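Local atomic coordinates of fatty acyl CoA synthetase FADD13 (FATTY-ACYL-CoA SYNTHETASE) (Mycobacterium tuberculosis, PDB entry 3R44), a protein that belongs to the ANL superfamily of AMP-binding enzymes and pairs a large N-terminal domain with a small C-terminal one. Residues Met15-Gly19 / His192-His196; Met21-Arg25 / Ile230-Gly236; Ala198-Trp202 / Thr227-Phe231. All coordinates share one frame; numbering follows the deposited sequence.

Three helices, 18-28, 192-205 and 223-235, pack against one another in pairs, and each contact is one side of that triangle. Contact 1 joins the start of 18-28 to the start of 192-205, contact 2 joins 18-28 to the end of 223-235, and contact 3 joins 192-205 to 223-235. Centres lie about 11 Å apart for contacts 1 and 2 and for 1 and 3, about 9 Å for 2 and 3. The segments of contacts 1 and 2 alternate along the chain, whereas contact 3 opens after contact 1 has closed. Contacts 2 and 3 share I230 and F231 on helix 223-235, which joins helix 18-28, some 200 residues away, to helix 192-205 in the large domain.

Contact 1. Residues Met15-Gly19 / His192-His196; sequences MKNIG and HESVH. With HIS (histidine), chain B.
A bound histidine sits where the start of helix 18-28 meets the first turn of helix 192-205, and I18 and H192, both lining the pocket, tie the two helix beginnings together. The backbone N of I18 gives its hydrogen to ND1 of H192 at 2.9 Å. That bond is nearly straight (171°) and lies in the imidazole plane, which helps to fix the rotation of the ring. CB of H192 rests against O of K16 at 3.3 Å. N17 runs alongside H192, both side chains pointing the same way, with amide and ring planes 44° apart and ND2 of N17 3.4 Å from CE1 of H192.

N17 is the N-cap of helix 18-28. With CG anti to the backbone N (chi1 -179°), its OD1 turns back to accept from the backbone N of G19, a weak, bent bond, and from that of W20. ND2 donates to the carbonyls of C167 and A89, so both ends of this buried amide are held. The side chain of I18 crosses that of V195 at a slant, CD1 lying 3.7 Å from CG1 of V195; L173 of strand 172-178 and I230 also pack here.

The ligand lies between K16 and H196. Its CG is over the centre of the H196 ring, 3.4 Å above the plane, and its carboxylate OXT comes to 2.9 Å from ND1 of H196. Opposite that ring, the backbone of K16 approaches the ligand imidazole, K16 C lying 3.2 Å from NE2 of the ligand, while the aliphatic part of the K16 side chain runs past the ligand's CA. G169, another residue of the pocket, bonds through its backbone to both K16 and E193.

Contact 2. Residues Met21-Arg25 / Ile230-Gly236; sequences MLRQR and IFSAMRG
The guanidinium of R25 lies against the C-terminal end of helix 223-235 and the residue that follows it, with CA of G236 over one face, 3.4 Å above the plane and offset toward the rim, and C of R235 over that face as well. Here helix 18-28 crosses helix 223-235, both of the large N-terminal AMP-binding domain, the local axes 8.9 Å apart at 41°. Two carbonyls sit at the guanidinium edge, in the plane. NE donates to A233 O at 2.9 Å, almost in line with the C=O bond (160° at the oxygen). NH2 donates to M234 O, also at 2.9 Å, but reaches it from above the carbonyl plane. The third nitrogen, NH1, bonds to the hydroxyl of S29.

A positive group set on carbonyls at a helix C-terminus is probably favoured by the helix dipole as well. Bends at chi2 and chi3 fold the R25 chain over A233 O and bring the guanidinium back to the helix end. G236 is where the chain leaves the helix, with positive phi.

One turn earlier the contact is apolar. L22 CD1 meets A233 CB at 4.2 Å, with Y86 of helix 79-91 touching both residues. M21 reaches out with its chain bent only at chi3: CE lies 3.7 Å from CG2 of I230, and SD is 3.4 Å from CE of M234.

Contact 3. Residues Ala198-Trp202 / Thr227-Phe231; sequences AASSW and TTVIF
Aliphatic packing at A199 brings helices 192-205 and 223-235 together. CB of A199 points at helix 223-235 and lies 3.6 Å from CB of F231, with CG2 of I230 at 3.9 Å on the same methyl. Because the alanine is so small, the CA atoms of A199 and F231 approach to 4.5 Å, and the carbonyl O of A199 sits 3.5 Å from CB of F231. The local axes pass 8.7 Å apart and cross at -74°. A second methyl, CG2 of T227, touches CB of A198 and comes to 3.7 Å from CD1 of W202, whose side chain crosses that of T227 at about a right angle.

The five-membered ring of W202 and the ring of F231 are tilted by only 21° but strongly displaced, their centroids 5.5 Å apart, so little of one face covers the other. The two side chains come closest at CB of W202 and CD1 of F231, 3.6 Å apart. F231 holds CG between its backbone N and carbonyl carbon (chi1 85°), the crowded position, which lays the ring back over its own helix with CA of T228 on one face.

W202 NE1 bonds to G322 O and T227 OG1 to C321 O, which ties both side chains to the 321-322 loop; OG1 also bonds to V223 O one turn back, sharing its single proton.

F231 also reaches L214 of strand 213-216. That strand, helix 223-235 and the neighbouring parallel strand 238-241 form a beta-alpha-beta crossover of the large mixed sheet, and helix 192-205 packs across its helix.

Contact 1. Residues Met15-Gly19 / His192-His196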
ATOM      1  N   MET A  15      26.085  -9.175   1.989  1.00 20.04           N
ATOM      2  CA  MET A  15      25.860  -8.455   3.233  1.00 21.05           C
ATOM      3  C   MET A  15      24.689  -7.477   3.088  1.00 19.34           C
ATOM      4  O   MET A  15      24.107  -7.048   4.077  1.00 18.83           O
ATOM      5  CB  MET A  15      27.134  -7.710   3.688  1.00 23.62           C
ATOM      6  CG  MET A  15      28.251  -8.586   4.303  1.00 27.22           C
ATOM      7  SD  MET A  15      27.659  -9.669   5.610  1.00 38.28           S
ATOM      8  CE  MET A  15      27.729 -11.151   4.652  1.00 24.88           C
ATOM      9  N   LYS A  16      24.314  -7.152   1.838  1.00 16.89           N
ATOM     10  CA  LYS A  16      23.194  -6.274   1.552  1.00 16.61           C
ATOM     11  C   LYS A  16      22.070  -7.060   0.863  1.00 16.65           C
ATOM     12  O   LYS A  16      21.412  -6.556  -0.042  1.00 15.44           O
ATOM     13  CB  LYS A  16      23.690  -5.135   0.667  1.00 19.11           C
ATOM     14  CG  LYS A  16      24.646  -4.212   1.397  1.00 20.74           C
ATOM     15  CD  LYS A  16      25.216  -3.162   0.409  1.00 26.56           C
ATOM     16  CE  LYS A  16      26.428  -2.458   0.986  1.00 31.91           C
ATOM     17  NZ  LYS A  16      26.162  -1.892   2.303  1.00 34.62           N
ATOM     18  N   ASN A  17      21.898  -8.314   1.272  1.00 15.21           N
ATOM     19  CA  ASN A  17      20.865  -9.151   0.696  1.00 14.84           C
ATOM     20  C   ASN A  17      19.768  -9.428   1.739  1.00 12.89           C
ATOM     21  O   ASN A  17      20.043  -9.906   2.852  1.00 12.55           O
ATOM     22  CB  ASN A  17      21.511 -10.446   0.175  1.00 14.86           C
ATOM     23  CG  ASN A  17      20.531 -11.356  -0.454  1.00 16.42           C
ATOM     24  OD1 ASN A  17      19.658 -11.902   0.208  1.00 14.94           O
ATOM     25  ND2 ASN A  17      20.662 -11.543  -1.750  1.00 13.42           N
ATOM     26  N   ILE A  18      18.518  -9.176   1.371  1.00 12.41           N
ATOM     27  CA  ILE A  18      17.400  -9.285   2.286  1.00 11.77           C
ATOM     28  C   ILE A  18      17.219 -10.731   2.747  1.00 12.32           C
ATOM     29  O   ILE A  18      16.830 -10.977   3.892  1.00 12.93           O
ATOM     30  CB  ILE A  18      16.083  -8.770   1.572  1.00 12.06           C
ATOM     31  CG1 ILE A  18      16.171  -7.248   1.399  1.00 12.20           C
ATOM     32  CG2 ILE A  18      14.859  -9.191   2.331  1.00 13.29           C
ATOM     33  CD1 ILE A  18      16.130  -6.451   2.711  1.00 12.66           C
ATOM     34  N   GLY A  19      17.500 -11.697   1.855  1.00 12.50           N
ATOM     35  CA  GLY A  19      17.479 -13.102   2.207  1.00 13.81           C
ATOM     36  C   GLY A  19      18.582 -13.484   3.194  1.00 13.52           C
ATOM     37  O   GLY A  19      18.368 -14.290   4.109  1.00 13.86           O
ATOM     38  N   HIS A 192      17.033  -4.717  -3.027  1.00 10.95           N
ATOM     39  CA  HIS A 192      17.360  -5.139  -1.679  1.00 11.92           C
ATOM     40  C   HIS A 192      17.594  -3.843  -0.858  1.00 12.76           C
ATOM     41  O   HIS A 192      17.173  -3.735   0.285  1.00 13.69           O
ATOM     42  CB  HIS A 192      18.594  -6.036  -1.612  1.00 11.00           C
ATOM     43  CG  HIS A 192      18.398  -7.388  -2.231  1.00 14.05           C
ATOM     44  ND1 HIS A 192      18.213  -8.542  -1.492  1.00 11.77           N
ATOM     45  CD2 HIS A 192      18.198  -7.737  -3.522  1.00 14.52           C
ATOM     46  CE1 HIS A 192      17.992  -9.556  -2.314  1.00 15.78           C
ATOM     47  NE2 HIS A 192      18.023  -9.106  -3.557  1.00 12.06           N
ATOM     48  N   GLU A 193      18.257  -2.869  -1.447  1.00 13.17           N
ATOM     49  CA  GLU A 193      18.540  -1.612  -0.768  1.00 15.54           C
ATOM     50  C   GLU A 193      17.284  -0.844  -0.422  1.00 15.16           C
ATOM     51  O   GLU A 193      17.191  -0.332   0.680  1.00 13.77           O
ATOM     52  CB  GLU A 193      19.461  -0.717  -1.612  1.00 17.42           C
ATOM     53  CG  GLU A 193      19.575   0.736  -1.129  1.00 22.92           C
ATOM     54  CD  GLU A 193      20.560   1.558  -1.989  1.00 31.02           C
ATOM     55  OE1 GLU A 193      20.186   1.940  -3.114  1.00 36.24           O
ATOM     56  OE2 GLU A 193      21.717   1.780  -1.580  1.00 35.04           O
ATOM     57  N   SER A 194      16.341  -0.715  -1.366  1.00 14.10           N
ATOM     58  CA  SER A 194      15.127   0.070  -1.067  1.00 13.12           C
ATOM     59  C   SER A 194      14.242  -0.570  -0.024  1.00 13.30           C
ATOM     60  O   SER A 194      13.684   0.073   0.826  1.00 11.25           O
ATOM     61  CB  SER A 194      14.426   0.521  -2.390  1.00 14.05           C
ATOM     62  OG  SER A 194      13.888  -0.579  -3.140  1.00 14.86           O
ATOM     63  N   VAL A 195      14.143  -1.887  -0.078  1.00 13.30           N
ATOM     64  CA  VAL A 195      13.369  -2.658   0.830  1.00 14.70           C
ATOM     65  C   VAL A 195      13.985  -2.569   2.232  1.00 13.48           C
ATOM     66  O   VAL A 195      13.293  -2.368   3.243  1.00 14.41           O
ATOM     67  CB  VAL A 195      13.354  -4.153   0.283  1.00 15.04           C
ATOM     68  CG1 VAL A 195      12.983  -5.148   1.287  1.00 16.95           C
ATOM     69  CG2 VAL A 195      12.442  -4.227  -0.944  1.00 19.99           C
ATOM     70  N   HIS A 196      15.292  -2.743   2.288  1.00 13.97           N
ATOM     71  CA  HIS A 196      16.002  -2.611   3.555  1.00 14.22           C
ATOM     72  C   HIS A 196      15.805  -1.200   4.135  1.00 13.54           C
ATOM     73  O   HIS A 196      15.584  -1.042   5.333  1.00 14.52           O
ATOM     74  CB  HIS A 196      17.471  -2.892   3.363  1.00 14.31           C
ATOM     75  CG  HIS A 196      18.318  -2.492   4.531  1.00 21.39           C
ATOM     76  ND1 HIS A 196      19.053  -1.321   4.553  1.00 24.90           N
ATOM     77  CD2 HIS A 196      18.500  -3.084   5.734  1.00 23.19           C
ATOM     78  CE1 HIS A 196      19.674  -1.229   5.721  1.00 29.04           C
ATOM     79  NE2 HIS A 196      19.370  -2.296   6.448  1.00 25.80           N
TER
HETATM   80  N   HIS B 504      22.961  -0.552   3.362  1.00 43.40           N
HETATM   81  CA  HIS B 504      22.571  -1.872   2.811  1.00 41.21           C
HETATM   82  C   HIS B 504      21.526  -1.702   1.731  1.00 42.49           C
HETATM   83  O   HIS B 504      21.651  -2.080   0.563  1.00 42.23           O
HETATM   84  CB  HIS B 504      22.064  -2.760   3.967  1.00 41.03           C
HETATM   85  CG  HIS B 504      21.226  -3.923   3.551  1.00 34.26           C
HETATM   86  ND1 HIS B 504      21.084  -5.041   4.357  1.00 29.97           N
HETATM   87  CD2 HIS B 504      20.480  -4.160   2.432  1.00 28.87           C
HETATM   88  CE1 HIS B 504      20.279  -5.907   3.753  1.00 26.81           C
HETATM   89  NE2 HIS B 504      19.892  -5.393   2.594  1.00 25.01           N
HETATM   90  OXT HIS B 504      20.470  -1.148   2.024  1.00 44.43           O

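Contact 2. Residues Met21-Arg25 / Ile230-Gly236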
ATOM      1  N   MET A  21      19.770 -11.334   5.298  1.00 13.65           N
ATOM      2  CA  MET A  21      19.265 -10.732   6.521  1.00 14.22           C
ATOM      3  C   MET A  21      18.412 -11.689   7.337  1.00 12.93           C
ATOM      4  O   MET A  21      18.502 -11.739   8.592  1.00 13.41           O
ATOM      5  CB  MET A  21      18.540  -9.398   6.279  1.00 14.29           C
ATOM      6  CG  MET A  21      18.205  -8.685   7.538  1.00 18.92           C
ATOM      7  SD  MET A  21      17.210  -7.189   7.296  1.00 26.91           S
ATOM      8  CE  MET A  21      15.673  -8.061   6.817  1.00 22.64           C
ATOM      9  N   LEU A  22      17.546 -12.417   6.687  1.00 13.05           N
ATOM     10  CA  LEU A  22      16.775 -13.419   7.389  1.00 13.86           C
ATOM     11  C   LEU A  22      17.691 -14.446   8.050  1.00 13.47           C
ATOM     12  O   LEU A  22      17.429 -14.884   9.192  1.00 13.14           O
ATOM     13  CB  LEU A  22      15.811 -14.122   6.434  1.00 13.62           C
ATOM     14  CG  LEU A  22      15.002 -15.300   6.967  1.00 12.47           C
ATOM     15  CD1 LEU A  22      14.026 -14.755   8.147  1.00 13.22           C
ATOM     16  CD2 LEU A  22      14.203 -16.116   5.905  1.00 15.72           C
ATOM     17  N   ARG A  23      18.702 -14.887   7.331  1.00 13.67           N
ATOM     18  CA  ARG A  23      19.655 -15.850   7.898  1.00 14.38           C
ATOM     19  C   ARG A  23      20.337 -15.285   9.145  1.00 13.28           C
ATOM     20  O   ARG A  23      20.553 -15.987  10.116  1.00 14.19           O
ATOM     21  CB  ARG A  23      20.673 -16.312   6.862  1.00 14.56           C
ATOM     22  CG  ARG A  23      21.545 -17.370   7.385  1.00 19.48           C
ATOM     23  CD  ARG A  23      22.838 -17.394   6.649  1.00 24.93           C
ATOM     24  NE  ARG A  23      23.583 -18.626   6.976  1.00 29.64           N
ATOM     25  CZ  ARG A  23      24.582 -18.700   7.845  1.00 33.14           C
ATOM     26  NH1 ARG A  23      24.988 -17.609   8.512  1.00 34.86           N
ATOM     27  NH2 ARG A  23      25.194 -19.874   8.036  1.00 35.07           N
ATOM     28  N   GLN A  24      20.644 -14.005   9.120  1.00 12.27           N
ATOM     29  CA  GLN A  24      21.281 -13.346  10.256  1.00 13.52           C
ATOM     30  C   GLN A  24      20.311 -13.265  11.431  1.00 13.58           C
ATOM     31  O   GLN A  24      20.710 -13.524  12.564  1.00 13.36           O
ATOM     32  CB  GLN A  24      21.802 -11.994   9.864  1.00 13.64           C
ATOM     33  CG  GLN A  24      23.001 -12.084   8.945  1.00 15.08           C
ATOM     34  CD  GLN A  24      23.463 -10.752   8.427  1.00 18.63           C
ATOM     35  OE1 GLN A  24      22.687  -9.824   8.304  1.00 18.85           O
ATOM     36  NE2 GLN A  24      24.753 -10.655   8.113  1.00 17.45           N
ATOM     37  N   ARG A  25      19.021 -13.029  11.161  1.00 12.04           N
ATOM     38  CA  ARG A  25      18.010 -13.028  12.268  1.00 12.95           C
ATOM     39  C   ARG A  25      17.890 -14.436  12.819  1.00 11.96           C
ATOM     40  O   ARG A  25      17.826 -14.627  14.033  1.00 12.94           O
ATOM     41  CB  ARG A  25      16.685 -12.451  11.828  1.00 11.16           C
ATOM     42  CG  ARG A  25      15.576 -12.583  12.866  1.00 12.81           C
ATOM     43  CD  ARG A  25      15.858 -12.045  14.244  1.00 11.44           C
ATOM     44  NE  ARG A  25      16.088 -10.633  14.232  1.00 13.63           N
ATOM     45  CZ  ARG A  25      16.573  -9.959  15.244  1.00 16.12           C
ATOM     46  NH1 ARG A  25      16.900 -10.590  16.350  1.00 18.18           N
ATOM     47  NH2 ARG A  25      16.749  -8.653  15.146  1.00 17.48           N
ATOM     48  N   ILE A 230       9.403  -7.910   6.216  1.00 14.89           N
ATOM     49  CA  ILE A 230      10.845  -7.675   6.232  1.00 14.08           C
ATOM     50  C   ILE A 230      11.327  -6.946   7.516  1.00 14.47           C
ATOM     51  O   ILE A 230      12.329  -7.319   8.125  1.00 13.67           O
ATOM     52  CB  ILE A 230      11.324  -6.871   4.959  1.00 14.39           C
ATOM     53  CG1 ILE A 230      10.924  -7.596   3.654  1.00 19.89           C
ATOM     54  CG2 ILE A 230      12.843  -6.603   5.028  1.00 15.48           C
ATOM     55  CD1 ILE A 230      11.222  -9.017   3.681  1.00 19.58           C
ATOM     56  N   PHE A 231      10.621  -5.928   7.956  1.00 13.21           N
ATOM     57  CA  PHE A 231      11.063  -5.257   9.170  1.00 15.86           C
ATOM     58  C   PHE A 231      10.843  -6.093  10.395  1.00 14.20           C
ATOM     59  O   PHE A 231      11.582  -5.951  11.342  1.00 13.68           O
ATOM     60  CB  PHE A 231      10.635  -3.780   9.299  1.00 17.99           C
ATOM     61  CG  PHE A 231       9.254  -3.533   9.882  1.00 19.37           C
ATOM     62  CD1 PHE A 231       8.324  -2.768   9.154  1.00 23.82           C
ATOM     63  CD2 PHE A 231       8.899  -4.003  11.134  1.00 20.01           C
ATOM     64  CE1 PHE A 231       7.036  -2.467   9.706  1.00 24.77           C
ATOM     65  CE2 PHE A 231       7.653  -3.697  11.707  1.00 23.69           C
ATOM     66  CZ  PHE A 231       6.719  -2.945  10.986  1.00 24.67           C
ATOM     67  N   SER A 232       9.934  -7.046  10.307  1.00 13.32           N
ATOM     68  CA  SER A 232       9.760  -8.018  11.376  1.00 14.57           C
ATOM     69  C   SER A 232      11.028  -8.860  11.551  1.00 14.53           C
ATOM     70  O   SER A 232      11.495  -9.094  12.684  1.00 11.95           O
ATOM     71  CB  SER A 232       8.530  -8.893  11.147  1.00 14.98           C
ATOM     72  OG  SER A 232       7.345  -8.133  11.365  1.00 17.08           O
ATOM     73  N   ALA A 233      11.578  -9.388  10.462  1.00 14.38           N
ATOM     74  CA  ALA A 233      12.842 -10.104  10.568  1.00 14.60           C
ATOM     75  C   ALA A 233      13.984  -9.192  11.021  1.00 14.39           C
ATOM     76  O   ALA A 233      14.858  -9.572  11.817  1.00 15.58           O
ATOM     77  CB  ALA A 233      13.185 -10.799   9.242  1.00 13.43           C
ATOM     78  N   MET A 234      14.018  -7.992  10.486  1.00 14.28           N
ATOM     79  CA  MET A 234      15.039  -7.028  10.859  1.00 15.52           C
ATOM     80  C   MET A 234      15.079  -6.767  12.360  1.00 16.67           C
ATOM     81  O   MET A 234      16.146  -6.791  12.968  1.00 16.41           O
ATOM     82  CB  MET A 234      14.847  -5.694  10.111  1.00 16.07           C
ATOM     83  CG  MET A 234      15.836  -4.686  10.543  1.00 20.66           C
ATOM     84  SD  MET A 234      15.850  -3.295   9.423  1.00 25.19           S
ATOM     85  CE  MET A 234      16.017  -4.093   7.838  1.00 30.13           C
ATOM     86  N   ARG A 235      13.916  -6.594  12.964  1.00 15.06           N
ATOM     87  CA  ARG A 235      13.839  -6.234  14.385  1.00 15.44           C
ATOM     88  C   ARG A 235      13.666  -7.463  15.306  1.00 15.27           C
ATOM     89  O   ARG A 235      13.867  -7.343  16.516  1.00 18.20           O
ATOM     90  CB  ARG A 235      12.724  -5.214  14.557  1.00 14.23           C
ATOM     91  CG  ARG A 235      12.277  -4.795  16.020  1.00 17.62           C
ATOM     92  CD  ARG A 235      13.271  -3.931  16.791  1.00 19.35           C
ATOM     93  NE  ARG A 235      14.344  -4.731  17.324  1.00 21.44           N
ATOM     94  CZ  ARG A 235      15.278  -4.303  18.176  1.00 21.84           C
ATOM     95  NH1 ARG A 235      16.173  -5.172  18.593  1.00 19.49           N
ATOM     96  NH2 ARG A 235      15.308  -3.037  18.623  1.00 24.05           N
ATOM     97  N   GLY A 236      13.310  -8.628  14.772  1.00 13.74           N
ATOM     98  CA  GLY A 236      13.068  -9.802  15.605  1.00 14.42           C
ATOM     99  C   GLY A 236      11.680  -9.793  16.223  1.00 14.21           C
ATOM    100  O   GLY A 236      11.474  -9.966  17.440  1.00 17.31           O
TER

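Contact 3. Residues Ala198-Trp202 / Thr227-Phe231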
ATOM      1  N   ALA A 198      13.356   0.911   3.620  1.00 14.17           N
ATOM      2  CA  ALA A 198      12.001   1.101   4.042  1.00 14.30           C
ATOM      3  C   ALA A 198      11.782   0.376   5.335  1.00 13.98           C
ATOM      4  O   ALA A 198      11.133   0.906   6.221  1.00 15.26           O
ATOM      5  CB  ALA A 198      11.028   0.553   2.952  1.00 14.62           C
ATOM      6  N   ALA A 199      12.334  -0.835   5.459  1.00 14.85           N
ATOM      7  CA  ALA A 199      12.159  -1.613   6.693  1.00 15.65           C
ATOM      8  C   ALA A 199      12.847  -0.837   7.831  1.00 16.82           C
ATOM      9  O   ALA A 199      12.305  -0.680   8.929  1.00 16.87           O
ATOM     10  CB  ALA A 199      12.745  -3.057   6.526  1.00 15.76           C
ATOM     11  N   SER A 200      14.045  -0.351   7.565  1.00 17.00           N
ATOM     12  CA  SER A 200      14.797   0.428   8.580  1.00 19.27           C
ATOM     13  C   SER A 200      14.106   1.683   8.964  1.00 18.38           C
ATOM     14  O   SER A 200      14.094   2.055  10.136  1.00 17.11           O
ATOM     15  CB  SER A 200      16.160   0.856   8.071  1.00 21.24           C
ATOM     16  OG  SER A 200      16.898  -0.266   7.743  1.00 26.98           O
ATOM     17  N   SER A 201      13.517   2.341   7.959  1.00 19.11           N
ATOM     18  CA  SER A 201      12.747   3.552   8.183  1.00 20.10           C
ATOM     19  C   SER A 201      11.620   3.298   9.207  1.00 19.49           C
ATOM     20  O   SER A 201      11.510   3.961  10.217  1.00 19.73           O
ATOM     21  CB  SER A 201      12.147   4.052   6.886  1.00 21.14           C
ATOM     22  OG  SER A 201      11.488   5.246   7.169  1.00 26.72           O
ATOM     23  N   TRP A 202      10.825   2.279   8.957  1.00 18.16           N
ATOM     24  CA  TRP A 202       9.757   1.929   9.906  1.00 19.00           C
ATOM     25  C   TRP A 202      10.303   1.569  11.285  1.00 17.65           C
ATOM     26  O   TRP A 202       9.893   2.107  12.308  1.00 19.96           O
ATOM     27  CB  TRP A 202       9.013   0.735   9.343  1.00 19.16           C
ATOM     28  CG  TRP A 202       8.008   1.082   8.349  1.00 24.64           C
ATOM     29  CD1 TRP A 202       8.155   1.218   6.975  1.00 29.72           C
ATOM     30  CD2 TRP A 202       6.653   1.263   8.618  1.00 29.23           C
ATOM     31  NE1 TRP A 202       6.933   1.523   6.399  1.00 26.07           N
ATOM     32  CE2 TRP A 202       5.999   1.540   7.390  1.00 28.66           C
ATOM     33  CE3 TRP A 202       5.905   1.269   9.812  1.00 30.18           C
ATOM     34  CZ2 TRP A 202       4.627   1.832   7.326  1.00 31.96           C
ATOM     35  CZ3 TRP A 202       4.558   1.525   9.743  1.00 32.54           C
ATOM     36  CH2 TRP A 202       3.924   1.791   8.501  1.00 32.83           C
ATOM     37  N   THR A 227       6.773  -4.894   3.335  1.00 14.92           N
ATOM     38  CA  THR A 227       7.720  -4.169   4.188  1.00 15.66           C
ATOM     39  C   THR A 227       7.593  -4.603   5.660  1.00 15.68           C
ATOM     40  O   THR A 227       8.622  -4.784   6.330  1.00 13.85           O
ATOM     41  CB  THR A 227       7.557  -2.671   3.957  1.00 16.48           C
ATOM     42  OG1 THR A 227       7.861  -2.404   2.577  1.00 18.36           O
ATOM     43  CG2 THR A 227       8.487  -1.866   4.872  1.00 17.72           C
ATOM     44  N   THR A 228       6.359  -4.852   6.148  1.00 14.90           N
ATOM     45  CA  THR A 228       6.100  -5.357   7.512  1.00 14.05           C
ATOM     46  C   THR A 228       6.741  -6.695   7.734  1.00 13.57           C
ATOM     47  O   THR A 228       7.366  -6.935   8.747  1.00 12.17           O
ATOM     48  CB  THR A 228       4.616  -5.540   7.762  1.00 14.32           C
ATOM     49  OG1 THR A 228       3.990  -4.279   7.647  1.00 16.98           O
ATOM     50  CG2 THR A 228       4.267  -6.145   9.150  1.00 15.47           C
ATOM     51  N   VAL A 229       6.626  -7.581   6.772  1.00 12.79           N
ATOM     52  CA  VAL A 229       7.273  -8.896   6.904  1.00 14.60           C
ATOM     53  C   VAL A 229       8.805  -8.740   7.060  1.00 14.11           C
ATOM     54  O   VAL A 229       9.461  -9.371   7.897  1.00 13.93           O
ATOM     55  CB  VAL A 229       6.916  -9.761   5.688  1.00 14.35           C
ATOM     56  CG1 VAL A 229       7.868 -11.010   5.517  1.00 14.54           C
ATOM     57  CG2 VAL A 229       5.399 -10.124   5.673  1.00 15.37           C
ATOM     58  N   ILE A 230       9.403  -7.910   6.216  1.00 14.89           N
ATOM     59  CA  ILE A 230      10.845  -7.675   6.232  1.00 14.08           C
ATOM     60  C   ILE A 230      11.327  -6.946   7.516  1.00 14.47           C
ATOM     61  O   ILE A 230      12.329  -7.319   8.125  1.00 13.67           O
ATOM     62  CB  ILE A 230      11.324  -6.871   4.959  1.00 14.39           C
ATOM     63  CG1 ILE A 230      10.924  -7.596   3.654  1.00 19.89           C
ATOM     64  CG2 ILE A 230      12.843  -6.603   5.028  1.00 15.48           C
ATOM     65  CD1 ILE A 230      11.222  -9.017   3.681  1.00 19.58           C
ATOM     66  N   PHE A 231      10.621  -5.928   7.956  1.00 13.21           N
ATOM     67  CA  PHE A 231      11.063  -5.257   9.170  1.00 15.86           C
ATOM     68  C   PHE A 231      10.843  -6.093  10.395  1.00 14.20           C
ATOM     69  O   PHE A 231      11.582  -5.951  11.342  1.00 13.68           O
ATOM     70  CB  PHE A 231      10.635  -3.780   9.299  1.00 17.99           C
ATOM     71  CG  PHE A 231       9.254  -3.533   9.882  1.00 19.37           C
ATOM     72  CD1 PHE A 231       8.324  -2.768   9.154  1.00 23.82           C
ATOM     73  CD2 PHE A 231       8.899  -4.003  11.134  1.00 20.01           C
ATOM     74  CE1 PHE A 231       7.036  -2.467   9.706  1.00 24.77           C
ATOM     75  CE2 PHE A 231       7.653  -3.697  11.707  1.00 23.69           C
ATOM     76  CZ  PHE A 231       6.719  -2.945  10.986  1.00 24.67           C
TER